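Local atomic coordinates of staphylococcal enterotoxin-like toxin (Staphylococcus aureus, PDB entry 4DXF), a protein that probably binds sialylated host glycans, as a carbohydrate-binding member of the staphylococcal superantigen-like toxins built from an OB-fold and a beta-grasp domain. Residues K25-K31 / D77-E83; F30-I36 / M47-P51. All blocks are in the same frame, centred on the assembly; numbering follows the deposited sequence.

Overall arrangement
Both contacts lie in the OB-fold domain, with centres about 11 Å apart; their segments overlap at Phe-30 and Lys-31, of which Phe-30 takes part in both contacts, touching Val-80 in one and Pro-51 in the other. Interaction 1 pairs strand 28-31 with strand 76-80. The chain then turns a corner at Asn-32 and continues as strand 33-37, whose hairpin with strand 46-49 is interaction 2. A hydrogen bond ties the corner back to interaction 1, Asp-77 OD1 to Asn-32 N 2.8 Å. Inside the barrel, Val-78 CG2 meets Val-49 CG2 at 4.1 Å. Interaction 1 also faces helix 138-153 of the beta-grasp domain; its centre lies about 9 Å from that of the chain, against about 17 Å for interaction 2.

Interaction 1: residues K25-K31 / D77-E83; sequences KPSLEFK and DVFVVLE
Phe-30 (chi1 m) lays its ring beside Val-80, CD1 to CG2 3.9 Å, on the sheet face that also carries Leu-28 and Val-78. Strands 28-31 and 77-80 run antiparallel, axes 4.7 Å apart at 174°. Leu-28/Val-80 and Phe-30/Val-78 are hydrogen-bonded pairs: Leu-28 N to Val-80 O 2.7 Å, and 2.9 Å each for Val-80 N to Leu-28 O, Phe-30 N to Val-78 O and Val-78 N to Phe-30 O. Between them Glu-29/Phe-79 is a non-hydrogen-bonded pair, CA-CA 4.8 Å. In the OB-fold beta-barrel this is the first strand, before its corner at Asn-32, meeting strand 76-80; strand 92-99 flanks 76-80 on the other side. On the opposite face Phe-79 (chi1 t) presents its ring edge to Glu-29 CG, 3.8 Å from Phe-79 CD1, and touches helix 138-153 of the beta-grasp domain, where Lys-144 forms a salt bridge with Glu-29. Beyond Leu-28 the backbones are bridged by water: one joins Pro-26 O (2.8 Å) to Leu-82 N (2.9 Å), a second joins Pro-26 O (3.1 Å) to Leu-82 O (2.8 Å). Leu-28 CD1 meets Leu-82 CD1 at 4.0 Å, and Lys-25 reaches across so that its NZ donates to Leu-82 O at 3.1 Å.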
loop_
_atom_site.group_PDB
_atom_site.type_symbol
_atom_site.label_atom_id
_atom_site.label_comp_id
_atom_site.label_asym_id
_atom_site.label_seq_id
_atom_site.Cartn_x
_atom_site.Cartn_y
_atom_site.Cartn_z
ATOM N N LYS A 25 8.439 -6.232 5.158
ATOM C CA LYS A 25 7.779 -7.478 4.739
ATOM C C LYS A 25 7.791 -7.604 3.218
ATOM O O LYS A 25 7.833 -6.595 2.495
ATOM C CB LYS A 25 6.345 -7.529 5.256
ATOM C CG LYS A 25 6.306 -8.012 6.675
ATOM C CD LYS A 25 5.030 -7.615 7.309
ATOM C CE LYS A 25 3.972 -8.645 7.257
ATOM N NZ LYS A 25 4.178 -10.081 7.715
ATOM N N PRO A 26 7.882 -8.849 2.726
ATOM C CA PRO A 26 7.828 -8.983 1.254
ATOM C C PRO A 26 6.378 -8.780 0.761
ATOM O O PRO A 26 5.405 -9.042 1.509
ATOM C CB PRO A 26 8.319 -10.431 0.991
ATOM C CG PRO A 26 7.985 -11.204 2.286
ATOM C CD PRO A 26 7.957 -10.139 3.435
ATOM N N SER A 27 6.233 -8.276 -0.473
ATOM C CA SER A 27 4.879 -8.087 -1.098
ATOM C C SER A 27 4.784 -8.996 -2.330
ATOM O O SER A 27 5.810 -9.475 -2.852
ATOM C CB SER A 27 4.606 -6.671 -1.560
ATOM O OG SER A 27 5.661 -6.202 -2.447
ATOM N N LEU A 28 3.539 -9.244 -2.755
ATOM C CA LEU A 28 3.315 -10.082 -3.968
ATOM C C LEU A 28 2.338 -9.281 -4.811
ATOM O O LEU A 28 1.498 -8.432 -4.343
ATOM C CB LEU A 28 2.691 -11.445 -3.594
ATOM C CG LEU A 28 3.517 -12.474 -2.780
ATOM C CD1 LEU A 28 2.688 -13.524 -2.035
ATOM C CD2 LEU A 28 4.638 -13.079 -3.629
ATOM N N GLU A 29 2.370 -9.507 -6.128
ATOM C CA GLU A 29 1.469 -8.717 -6.939
ATOM C C GLU A 29 0.788 -9.676 -7.904
ATOM O O GLU A 29 1.516 -10.368 -8.600
ATOM C CB GLU A 29 2.236 -7.700 -7.756
ATOM C CG GLU A 29 2.678 -6.502 -6.910
ATOM C CD GLU A 29 3.489 -5.472 -7.646
ATOM O OE1 GLU A 29 3.215 -5.243 -8.847
ATOM O OE2 GLU A 29 4.420 -4.909 -7.015
ATOM N N PHE A 30 -0.542 -9.735 -7.898
ATOM C CA PHE A 30 -1.322 -10.650 -8.796
ATOM C C PHE A 30 -2.175 -9.837 -9.694
ATOM O O PHE A 30 -3.034 -9.118 -9.249
ATOM C CB PHE A 30 -2.142 -11.643 -7.950
ATOM C CG PHE A 30 -1.259 -12.491 -7.031
ATOM C CD1 PHE A 30 -1.512 -12.552 -5.687
ATOM C CD2 PHE A 30 -0.213 -13.251 -7.560
ATOM C CE1 PHE A 30 -0.727 -13.339 -4.889
ATOM C CE2 PHE A 30 0.566 -14.024 -6.777
ATOM C CZ PHE A 30 0.330 -14.040 -5.433
ATOM N N LYS A 31 -1.947 -9.896 -11.003
ATOM C CA LYS A 31 -2.612 -8.935 -11.833
ATOM C C LYS A 31 -3.386 -9.766 -12.893
ATOM O O LYS A 31 -3.035 -10.944 -13.114
ATOM C CB LYS A 31 -1.643 -7.972 -12.545
ATOM C CG LYS A 31 -0.929 -6.978 -11.560
ATOM C CD LYS A 31 -0.252 -5.816 -12.333
ATOM C CE LYS A 31 0.928 -5.353 -11.501
ATOM N NZ LYS A 31 1.693 -4.270 -12.183
ATOM N N ASP A 77 -6.826 -6.901 -9.857
ATOM C CA ASP A 77 -5.396 -6.881 -9.583
ATOM C C ASP A 77 -5.361 -6.775 -8.015
ATOM O O ASP A 77 -6.226 -6.102 -7.477
ATOM C CB ASP A 77 -4.772 -5.608 -10.125
ATOM C CG ASP A 77 -4.493 -5.650 -11.620
ATOM O OD1 ASP A 77 -5.001 -6.617 -12.255
ATOM O OD2 ASP A 77 -3.792 -4.734 -12.099
ATOM N N VAL A 78 -4.430 -7.458 -7.389
ATOM C CA VAL A 78 -4.261 -7.347 -5.904
ATOM C C VAL A 78 -2.816 -7.130 -5.588
ATOM O O VAL A 78 -1.902 -7.829 -6.112
ATOM C CB VAL A 78 -4.788 -8.606 -5.211
ATOM C CG1 VAL A 78 -4.837 -8.370 -3.662
ATOM C CG2 VAL A 78 -6.230 -8.954 -5.648
ATOM N N PHE A 79 -2.588 -6.118 -4.698
ATOM C CA PHE A 79 -1.276 -5.927 -4.138
ATOM C C PHE A 79 -1.404 -6.619 -2.743
ATOM O O PHE A 79 -2.262 -6.148 -1.937
ATOM C CB PHE A 79 -1.008 -4.408 -4.028
ATOM C CG PHE A 79 0.323 -4.135 -3.372
ATOM C CD1 PHE A 79 1.495 -4.342 -4.076
ATOM C CD2 PHE A 79 0.381 -3.746 -2.050
ATOM C CE1 PHE A 79 2.800 -4.179 -3.446
ATOM C CE2 PHE A 79 1.638 -3.596 -1.384
ATOM C CZ PHE A 79 2.852 -3.769 -2.076
ATOM N N VAL A 80 -0.550 -7.601 -2.505
ATOM C CA VAL A 80 -0.595 -8.527 -1.358
ATOM C C VAL A 80 0.614 -8.299 -0.472
ATOM O O VAL A 80 1.741 -8.363 -0.917
ATOM C CB VAL A 80 -0.665 -10.032 -1.797
ATOM C CG1 VAL A 80 -0.563 -11.042 -0.604
ATOM C CG2 VAL A 80 -1.902 -10.265 -2.584
ATOM N N VAL A 81 0.319 -8.203 0.835
ATOM C CA VAL A 81 1.380 -8.284 1.838
ATOM C C VAL A 81 0.857 -9.351 2.833
ATOM O O VAL A 81 -0.146 -9.057 3.516
ATOM C CB VAL A 81 1.523 -6.894 2.571
ATOM C CG1 VAL A 81 2.633 -7.026 3.694
ATOM C CG2 VAL A 81 1.963 -5.806 1.616
ATOM N N LEU A 82 1.434 -10.555 2.839
ATOM C CA LEU A 82 0.892 -11.672 3.657
ATOM C C LEU A 82 1.163 -11.266 5.131
ATOM O O LEU A 82 2.222 -10.706 5.430
ATOM C CB LEU A 82 1.540 -12.973 3.385
ATOM C CG LEU A 82 1.345 -13.517 1.957
ATOM C CD1 LEU A 82 2.197 -14.728 1.788
ATOM C CD2 LEU A 82 -0.173 -13.781 1.888
ATOM N N GLU A 83 0.164 -11.488 5.968
ATOM C CA GLU A 83 0.262 -11.052 7.379
ATOM C C GLU A 83 -0.290 -12.135 8.270
ATOM O O GLU A 83 -1.108 -12.959 7.836
ATOM C CB GLU A 83 -0.619 -9.837 7.595
ATOM C CG GLU A 83 -0.112 -8.561 7.077
ATOM C CD GLU A 83 -0.993 -7.359 7.479
ATOM O OE1 GLU A 83 -1.420 -7.236 8.658
ATOM O OE2 GLU A 83 -1.201 -6.455 6.665
HETATM O O HOH W 1 3.498 -10.989 0.893
HETATM O O HOH W 2 4.657 -10.496 4.087
#

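Interaction 2: residues F30-I36 / M47-P51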
loop_
_atom_site.group_PDB
_atom_site.type_symbol
_atom_site.label_atom_id
_atom_site.label_comp_id
_atom_site.label_asym_id
_atom_site.label_seq_id
_atom_site.Cartn_x
_atom_site.Cartn_y
_atom_site.Cartn_z
ATOM N N PHE A 30 -0.542 -9.735 -7.898
ATOM C CA PHE A 30 -1.322 -10.650 -8.796
ATOM C C PHE A 30 -2.175 -9.837 -9.694
ATOM O O PHE A 30 -3.034 -9.118 -9.249
ATOM C CB PHE A 30 -2.142 -11.643 -7.950
ATOM C CG PHE A 30 -1.259 -12.491 -7.031
ATOM C CD1 PHE A 30 -1.512 -12.552 -5.687
ATOM C CD2 PHE A 30 -0.213 -13.251 -7.560
ATOM C CE1 PHE A 30 -0.727 -13.339 -4.889
ATOM C CE2 PHE A 30 0.566 -14.024 -6.777
ATOM C CZ PHE A 30 0.330 -14.040 -5.433
ATOM N N LYS A 31 -1.947 -9.896 -11.003
ATOM C CA LYS A 31 -2.612 -8.935 -11.833
ATOM C C LYS A 31 -3.386 -9.766 -12.893
ATOM O O LYS A 31 -3.035 -10.944 -13.114
ATOM C CB LYS A 31 -1.643 -7.972 -12.545
ATOM C CG LYS A 31 -0.929 -6.978 -11.560
ATOM C CD LYS A 31 -0.252 -5.816 -12.333
ATOM C CE LYS A 31 0.928 -5.353 -11.501
ATOM N NZ LYS A 31 1.693 -4.270 -12.183
ATOM N N ASN A 32 -4.449 -9.146 -13.363
ATOM C CA ASN A 32 -5.384 -9.747 -14.396
ATOM C C ASN A 32 -5.911 -11.107 -13.882
ATOM O O ASN A 32 -5.932 -12.150 -14.596
ATOM C CB ASN A 32 -4.613 -9.937 -15.692
ATOM C CG ASN A 32 -4.142 -8.598 -16.270
ATOM O OD1 ASN A 32 -4.878 -7.623 -16.244
ATOM N ND2 ASN A 32 -2.911 -8.552 -16.798
ATOM N N GLU A 33 -6.392 -11.118 -12.629
ATOM C CA GLU A 33 -6.861 -12.321 -11.986
ATOM C C GLU A 33 -8.409 -12.278 -11.842
ATOM O O GLU A 33 -9.031 -11.316 -12.241
ATOM C CB GLU A 33 -6.182 -12.451 -10.564
ATOM C CG GLU A 33 -4.680 -12.757 -10.620
ATOM C CD GLU A 33 -4.327 -14.189 -11.160
ATOM O OE1 GLU A 33 -5.191 -15.075 -11.094
ATOM O OE2 GLU A 33 -3.146 -14.440 -11.578
ATOM N N ILE A 34 -9.009 -13.336 -11.324
ATOM C CA ILE A 34 -10.419 -13.239 -10.900
ATOM C C ILE A 34 -10.482 -13.406 -9.357
ATOM O O ILE A 34 -9.574 -14.053 -8.775
ATOM C CB ILE A 34 -11.308 -14.259 -11.613
ATOM C CG1 ILE A 34 -10.936 -15.649 -11.209
ATOM C CG2 ILE A 34 -11.180 -14.015 -13.172
ATOM C CD1 ILE A 34 -12.019 -16.725 -11.661
ATOM N N GLY A 35 -11.496 -12.803 -8.758
ATOM C CA GLY A 35 -11.746 -12.960 -7.306
ATOM C C GLY A 35 -13.085 -13.643 -7.096
ATOM O O GLY A 35 -14.029 -13.352 -7.839
ATOM N N ILE A 36 -13.148 -14.501 -6.068
ATOM C CA ILE A 36 -14.366 -15.252 -5.770
ATOM C C ILE A 36 -14.768 -14.918 -4.338
ATOM O O ILE A 36 -13.977 -15.123 -3.445
ATOM C CB ILE A 36 -14.024 -16.737 -5.901
ATOM C CG1 ILE A 36 -13.751 -17.107 -7.396
ATOM C CG2 ILE A 36 -15.141 -17.659 -5.374
ATOM C CD1 ILE A 36 -13.010 -18.470 -7.532
ATOM N N MET A 47 -12.272 -11.754 -0.369
ATOM C CA MET A 47 -12.174 -12.076 -1.806
ATOM C C MET A 47 -11.077 -13.134 -1.945
ATOM O O MET A 47 -9.908 -12.912 -1.555
ATOM C CB MET A 47 -11.847 -10.792 -2.632
ATOM C CG MET A 47 -11.689 -11.185 -4.176
ATOM S SD MET A 47 -11.374 -9.832 -5.212
ATOM C CE MET A 47 -12.879 -8.966 -5.277
ATOM N N ASN A 48 -11.413 -14.291 -2.524
ATOM C CA ASN A 48 -10.454 -15.373 -2.728
ATOM C C ASN A 48 -9.797 -15.177 -4.114
ATOM O O ASN A 48 -10.492 -14.996 -5.111
ATOM C CB ASN A 48 -11.167 -16.734 -2.689
ATOM C CG ASN A 48 -11.665 -17.074 -1.290
ATOM O OD1 ASN A 48 -10.872 -17.472 -0.418
ATOM N ND2 ASN A 48 -12.914 -16.768 -1.043
ATOM N N VAL A 49 -8.486 -15.199 -4.151
ATOM C CA VAL A 49 -7.727 -15.191 -5.418
ATOM C C VAL A 49 -6.820 -16.387 -5.486
ATOM O O VAL A 49 -6.151 -16.782 -4.495
ATOM C CB VAL A 49 -6.879 -13.950 -5.529
ATOM C CG1 VAL A 49 -6.225 -13.883 -6.944
ATOM C CG2 VAL A 49 -7.707 -12.796 -5.277
ATOM N N VAL A 50 -6.733 -17.026 -6.678
ATOM C CA VAL A 50 -6.044 -18.266 -6.709
ATOM C C VAL A 50 -5.048 -18.204 -7.899
ATOM O O VAL A 50 -5.314 -18.702 -8.988
ATOM C CB VAL A 50 -7.048 -19.481 -6.890
ATOM C CG1 VAL A 50 -6.287 -20.793 -6.815
ATOM C CG2 VAL A 50 -8.173 -19.446 -5.815
ATOM N N PRO A 51 -3.908 -17.573 -7.695
ATOM C CA PRO A 51 -2.975 -17.389 -8.836
ATOM C C PRO A 51 -1.974 -18.535 -8.980
ATOM O O PRO A 51 -1.314 -18.638 -10.047
ATOM C CB PRO A 51 -2.262 -16.099 -8.430
ATOM C CG PRO A 51 -2.047 -16.360 -6.925
ATOM C CD PRO A 51 -3.403 -16.946 -6.456
HETATM O O HOH W 3 -1.189 -17.143 -12.084
HETATM O O HOH W 4 -8.332 -16.522 -8.822
#
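Backbone hydrogen bonds join Ile-36 and Asn-48 in both directions, Ile-36 N to Asn-48 O 2.9 Å and Asn-48 N to Ile-36 O 2.8 Å. Ile-36 O also accepts from the Asn-48 side chain, ND2 at 3.1 Å, while OD1 of that amide is bound by Lys-57. Gly-35 CA adds a CA-H...O contact to Asn-48 O at 3.2 Å. These strands form a beta hairpin of the OB-fold barrel, with segment axes crossing at 139°; toward Pro-51 they splay and water fills in, one molecule linking Ile-34 O (2.8 Å) to Val-50 N (2.7 Å). Packing is tight at Gly-35, whose CA sits 3.6 Å from Met-47 CG; an ideal CB would lie 2.3 Å from Met-47 SD, a clash. Glu-33 CB rests on Val-49 CG1 at 3.9 Å. Before the corner at Asn-32, Pro-51 CG lies over the face of the Phe-30 ring, 3.5 Å from its centroid and 12° off the normal, a CH-pi contact, and Tyr-56 also meets this ring.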